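Local coordinates for protein transcriptional regulator, LysR family (Eggerthella lenta, PDB 4PZJ) that probably regulates transcription by binding cis-regulatory DNA through an N-terminal winged helix-turn-helix domain, the part present in this chain, at residues Asp3-Thr8 with Ile36-Arg41; Met16-Ala21 with Pro30-His35. All blocks are in the same frame, centred on the assembly; numbering follows the deposited sequence. Where two conformers were deposited one is given.

From the N terminus the chain runs through helix 3-11, helix 18-25 and helix 29-43, then a two-stranded wing (48-51, 54-57) and helix 59-68. Contact 1 joins the first helix to the later part of helix 29-43 and closes a loop with 27 residues between its segments. Contact 2 lies wholly within that loop, tying residues 16-21 to 30-35 across only eight intervening residues, so the two nest without crossing. Their centres are about 10 Å apart, and both use helix 29-43. A probable hydrogen bond of 2.7 Å between Thr8 OG1 and His35 ND1 connects the two contacts, and together they pack helices 3-11 and 18-25 on helix 29-43.

Contact 1 (Asp3-Thr8 with Ile36-Arg41); sequences DFRVET and IAHLER
In the three-helix body of the winged helix-turn-helix domain, Arg5 of helix 3-11 lays its guanidinium flat on the imidazole of His38 in helix 29-43. The centres are 3.3 Å apart and the planes differ by 4°, which defines a parallel stack. Arg5 NH2 lies 3.2 Å from His38 ND1, but over the ring face and at an angle too poor for a hydrogen bond. The Arg5 chain gets there by running extended from CG to NE, while His38 sets CG anti to its backbone N (chi1 -169°). Phe4 CZ touches the guanidinium's opposite face, 4.0 Å above the plane. Helix 29-43 corresponds to the helix that, in LysR-type regulators, probably reads the DNA, and the axes of segments 3-8 and 36-41 approach to 9.8 Å at a signed crossing angle of -105°. Nearer the Arg5 backbone, CB meets Leu39 CG at 4.1 Å, and Leu39 CD1 comes within 4.0 Å of Arg5 O. Replacing Arg5 by an alanine would probably leave the His38 ring without its stacking partner and freer to turn. Leu39 also packs on Phe9 and Met1, carrying this apolar layer beyond the two segments.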
# COMPACT_ATOMS: atom_id res chain seq x y z
N ASP A 3 0.26 -12.61 -8.77
CA ASP A 3 0.97 -13.45 -7.80
C ASP A 3 2.49 -13.33 -7.90
O ASP A 3 3.19 -13.15 -6.88
CB ASP A 3 0.54 -14.93 -7.94
CG ASP A 3 0.82 -15.52 -9.33
OD1 ASP A 3 0.95 -14.78 -10.35
OD2 ASP A 3 0.89 -16.77 -9.41
N PHE A 4 3.00 -13.37 -9.12
CA PHE A 4 4.44 -13.35 -9.34
C PHE A 4 5.06 -11.98 -9.08
O PHE A 4 6.18 -11.93 -8.63
CB PHE A 4 4.82 -13.85 -10.71
CG PHE A 4 4.39 -12.97 -11.83
CD1 PHE A 4 3.16 -13.17 -12.47
CD2 PHE A 4 5.23 -11.98 -12.30
CE1 PHE A 4 2.79 -12.38 -13.53
CE2 PHE A 4 4.86 -11.18 -13.38
CZ PHE A 4 3.63 -11.38 -13.98
N ARG A 5 4.33 -10.89 -9.34
CA ARG A 5 4.85 -9.55 -9.03
C ARG A 5 4.88 -9.39 -7.53
O ARG A 5 5.85 -8.83 -6.99
CB ARG A 5 4.05 -8.44 -9.69
CG ARG A 5 4.16 -8.49 -11.20
CD ARG A 5 3.72 -7.19 -11.82
NE ARG A 5 3.88 -7.25 -13.26
CZ ARG A 5 2.88 -7.48 -14.10
NH1 ARG A 5 1.64 -7.64 -13.65
NH2 ARG A 5 3.12 -7.52 -15.42
N VAL A 6 3.86 -9.87 -6.86
CA VAL A 6 3.80 -9.84 -5.40
C VAL A 6 4.97 -10.62 -4.81
O VAL A 6 5.68 -10.11 -3.94
CB VAL A 6 2.46 -10.38 -4.89
CG1 VAL A 6 2.51 -10.74 -3.41
CG2 VAL A 6 1.35 -9.40 -5.25
N GLU A 7 5.22 -11.82 -5.31
CA GLU A 7 6.33 -12.66 -4.84
C GLU A 7 7.67 -11.96 -5.04
O GLU A 7 8.55 -12.05 -4.21
CB GLU A 7 6.31 -13.99 -5.64
CG GLU A 7 7.45 -14.96 -5.34
CD GLU A 7 7.69 -16.00 -6.47
OE1 GLU A 7 7.19 -15.80 -7.61
OE2 GLU A 7 8.41 -17.00 -6.22
N THR A 8 7.85 -11.26 -6.16
CA THR A 8 9.10 -10.58 -6.38
C THR A 8 9.24 -9.44 -5.39
O THR A 8 10.32 -9.27 -4.81
CB THR A 8 9.17 -10.04 -7.82
OG1 THR A 8 9.23 -11.17 -8.72
CG2 THR A 8 10.40 -9.24 -8.01
N ILE A 36 8.85 -5.18 -10.36
CA ILE A 36 8.72 -4.05 -9.45
C ILE A 36 8.29 -2.79 -10.22
O ILE A 36 7.34 -2.12 -9.84
CB ILE A 36 10.05 -3.75 -8.72
CG1 ILE A 36 10.55 -4.94 -7.89
CG2 ILE A 36 9.92 -2.51 -7.85
CD1 ILE A 36 9.55 -5.52 -6.91
N ALA A 37 8.96 -2.52 -11.34
CA ALA A 37 8.65 -1.37 -12.15
C ALA A 37 7.18 -1.36 -12.61
O ALA A 37 6.55 -0.35 -12.69
CB ALA A 37 9.58 -1.30 -13.33
N HIS A 38 6.64 -2.52 -12.97
CA HIS A 38 5.24 -2.58 -13.33
C HIS A 38 4.31 -2.16 -12.17
O HIS A 38 3.35 -1.47 -12.37
CB HIS A 38 4.95 -4.01 -13.78
CG HIS A 38 3.61 -4.18 -14.43
ND1 HIS A 38 3.47 -4.33 -15.79
CD2 HIS A 38 2.37 -4.24 -13.90
CE1 HIS A 38 2.18 -4.47 -16.08
NE2 HIS A 38 1.50 -4.42 -14.95
N LEU A 39 4.56 -2.64 -10.94
CA LEU A 39 3.75 -2.26 -9.82
C LEU A 39 3.86 -0.75 -9.57
O LEU A 39 2.87 -0.10 -9.30
CB LEU A 39 4.23 -2.98 -8.54
CG LEU A 39 4.05 -4.49 -8.45
CD1 LEU A 39 4.80 -5.00 -7.23
CD2 LEU A 39 2.59 -4.78 -8.35
N GLU A 40 5.06 -0.22 -9.69
CA GLU A 40 5.28 1.18 -9.38
C GLU A 40 4.61 2.05 -10.44
O GLU A 40 4.06 3.09 -10.12
CB GLU A 40 6.77 1.50 -9.26
CG GLU A 40 7.50 0.86 -8.12
CD GLU A 40 8.99 1.20 -8.07
OE1 GLU A 40 9.63 1.42 -9.13
OE2 GLU A 40 9.54 1.24 -6.93
N ARG A 41 4.64 1.60 -11.69
CA ARG A 41 3.99 2.34 -12.75
C ARG A 41 2.44 2.23 -12.63
O ARG A 41 1.72 3.23 -12.75
CB ARG A 41 4.53 1.84 -14.09
CG ARG A 41 4.14 2.65 -15.30
CD ARG A 41 4.70 2.03 -16.58
NE ARG A 41 6.17 2.00 -16.66
CZ ARG A 41 6.95 0.93 -16.45
NH1 ARG A 41 6.44 -0.27 -16.13
NH2 ARG A 41 8.27 1.05 -16.58

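Contact 2 (Met16-Ala21 with Pro30-His35); sequences MNYTRA and PAVSQH
Ser33 OG is held by a hydrogen bond with Gln29 NE2 one turn earlier in helix 29-43, and the same oxygen approaches Tyr18 CD2 to 3.3 Å across the contact. Its position follows from chi1 of -67°, which places OG beside the backbone N, on the side of the preceding turn. The oxygen meets the Tyr18 ring obliquely, whereas Ser33 CA lies in the ring plane at its edge, 4.0 Å from Tyr18 CE2. The preceding residue, Val32, brings CG1, anti to the backbone N, to Tyr18 CD2 at 3.7 Å, and its CG2 comes within 4.3 Å of Ala21 C. These residues join the two helices of the helix-turn-helix, 18-25 and 29-43, with Val12 touching Tyr18, Ala21 and Val32 and with Leu55 of the wing touching Tyr18. The start of helix 18-25 is fixed by Asn17, an N-cap whose OD1 accepts from Arg20 N at 3.3 Å. That bond is nearly straight at the hydrogen (165°), although the donor stands above the carbonyl plane. Ser33 OG and Asn17 OD1 are thus bonded within or next to their own helices, and the join between the two segments rests on apolar and van der Waals packing against the Tyr18 ring and Ala21.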
# COMPACT_ATOMS: atom_id res chain seq x y z
N MSE A 16 16.53 -7.00 0.56
CA MSE A 16 16.98 -5.61 0.39
C MSE A 16 18.15 -5.58 -0.57
O MSE A 16 19.11 -4.83 -0.42
CB MSE A 16 17.24 -5.00 1.77
CG MSE A 16 15.93 -4.79 2.54
SE MSE A 16 14.60 -3.52 1.76
CE MSE A 16 15.86 -2.16 1.94
N ASN A 17 18.10 -6.40 -1.61
CA ASN A 17 19.21 -6.52 -2.52
C ASN A 17 18.62 -7.12 -3.78
O ASN A 17 18.28 -8.27 -3.81
CB ASN A 17 20.26 -7.46 -1.89
CG ASN A 17 21.47 -7.70 -2.76
OD1 ASN A 17 21.47 -7.51 -3.98
ND2 ASN A 17 22.56 -8.14 -2.12
N TYR A 18 18.54 -6.35 -4.85
CA TYR A 18 17.91 -6.93 -6.06
C TYR A 18 18.62 -8.12 -6.69
O TYR A 18 17.93 -9.05 -7.15
CB TYR A 18 17.80 -5.85 -7.14
CG TYR A 18 16.61 -4.94 -7.08
CD1 TYR A 18 16.39 -4.08 -6.00
CD2 TYR A 18 15.70 -4.86 -8.15
CE1 TYR A 18 15.29 -3.23 -5.95
CE2 TYR A 18 14.60 -4.02 -8.10
CZ TYR A 18 14.41 -3.17 -7.01
OH TYR A 18 13.37 -2.30 -6.94
N THR A 19 19.95 -8.09 -6.83
CA THR A 19 20.66 -9.23 -7.48
C THR A 19 20.47 -10.48 -6.64
O THR A 19 20.34 -11.55 -7.19
CB THR A 19 22.14 -8.98 -7.77
OG1 THR A 19 22.80 -8.52 -6.59
CG2 THR A 19 22.29 -7.93 -8.85
N ARG A 20 20.45 -10.33 -5.34
CA ARG A 20 20.22 -11.45 -4.43
C ARG A 20 18.81 -12.03 -4.60
O ARG A 20 18.62 -13.25 -4.61
CB ARG A 20 20.47 -10.93 -3.03
CG ARG A 20 20.17 -11.87 -1.90
CD ARG A 20 21.12 -13.03 -1.64
NE ARG A 20 20.54 -13.59 -0.42
CZ ARG A 20 19.47 -14.40 -0.38
NH1 ARG A 20 18.92 -14.82 -1.51
NH2 ARG A 20 18.95 -14.79 0.79
N ALA A 21 17.81 -11.16 -4.72
CA ALA A 21 16.42 -11.58 -4.96
C ALA A 21 16.37 -12.36 -6.25
O ALA A 21 15.68 -13.39 -6.38
CB ALA A 21 15.51 -10.36 -5.09
N PRO A 30 17.21 -7.88 -14.32
CA PRO A 30 16.26 -7.06 -15.01
C PRO A 30 14.81 -7.56 -14.94
O PRO A 30 13.90 -6.75 -14.92
CB PRO A 30 16.82 -6.99 -16.43
CG PRO A 30 18.24 -7.23 -16.28
CD PRO A 30 18.39 -8.19 -15.12
N ALA A 31 14.59 -8.89 -14.86
CA ALA A 31 13.26 -9.42 -14.69
C ALA A 31 12.64 -9.01 -13.36
O ALA A 31 11.49 -8.60 -13.32
CB ALA A 31 13.27 -10.94 -14.79
N VAL A 32 13.44 -9.10 -12.28
CA VAL A 32 13.05 -8.66 -10.97
C VAL A 32 12.65 -7.17 -11.04
O VAL A 32 11.58 -6.75 -10.60
CB VAL A 32 14.21 -8.85 -9.94
CG1 VAL A 32 13.92 -8.08 -8.68
CG2 VAL A 32 14.48 -10.32 -9.59
N SER A 33 13.52 -6.36 -11.62
CA SER A 33 13.26 -4.93 -11.72
C SER A 33 12.03 -4.58 -12.56
O SER A 33 11.29 -3.70 -12.20
CB SER A 33 14.50 -4.21 -12.26
OG SER A 33 15.59 -4.23 -11.38
N GLN A 34 11.75 -5.34 -13.64
CA GLN A 34 10.54 -5.16 -14.43
C GLN A 34 9.25 -5.48 -13.65
O GLN A 34 8.25 -4.79 -13.77
CB GLN A 34 10.65 -5.99 -15.73
CG GLN A 34 11.71 -5.43 -16.69
CD GLN A 34 12.25 -6.46 -17.72
OE1 GLN A 34 11.90 -7.64 -17.67
NE2 GLN A 34 13.12 -5.99 -18.65
N HIS A 35 9.27 -6.53 -12.81
CA HIS A 35 8.13 -6.81 -12.00
C HIS A 35 7.81 -5.65 -11.06
O HIS A 35 6.68 -5.24 -10.93
CB HIS A 35 8.35 -8.02 -11.12
CG HIS A 35 8.44 -9.33 -11.87
ND1 HIS A 35 8.93 -10.48 -11.30
CD2 HIS A 35 8.12 -9.64 -13.14
CE1 HIS A 35 8.89 -11.46 -12.19
NE2 HIS A 35 8.41 -10.98 -13.32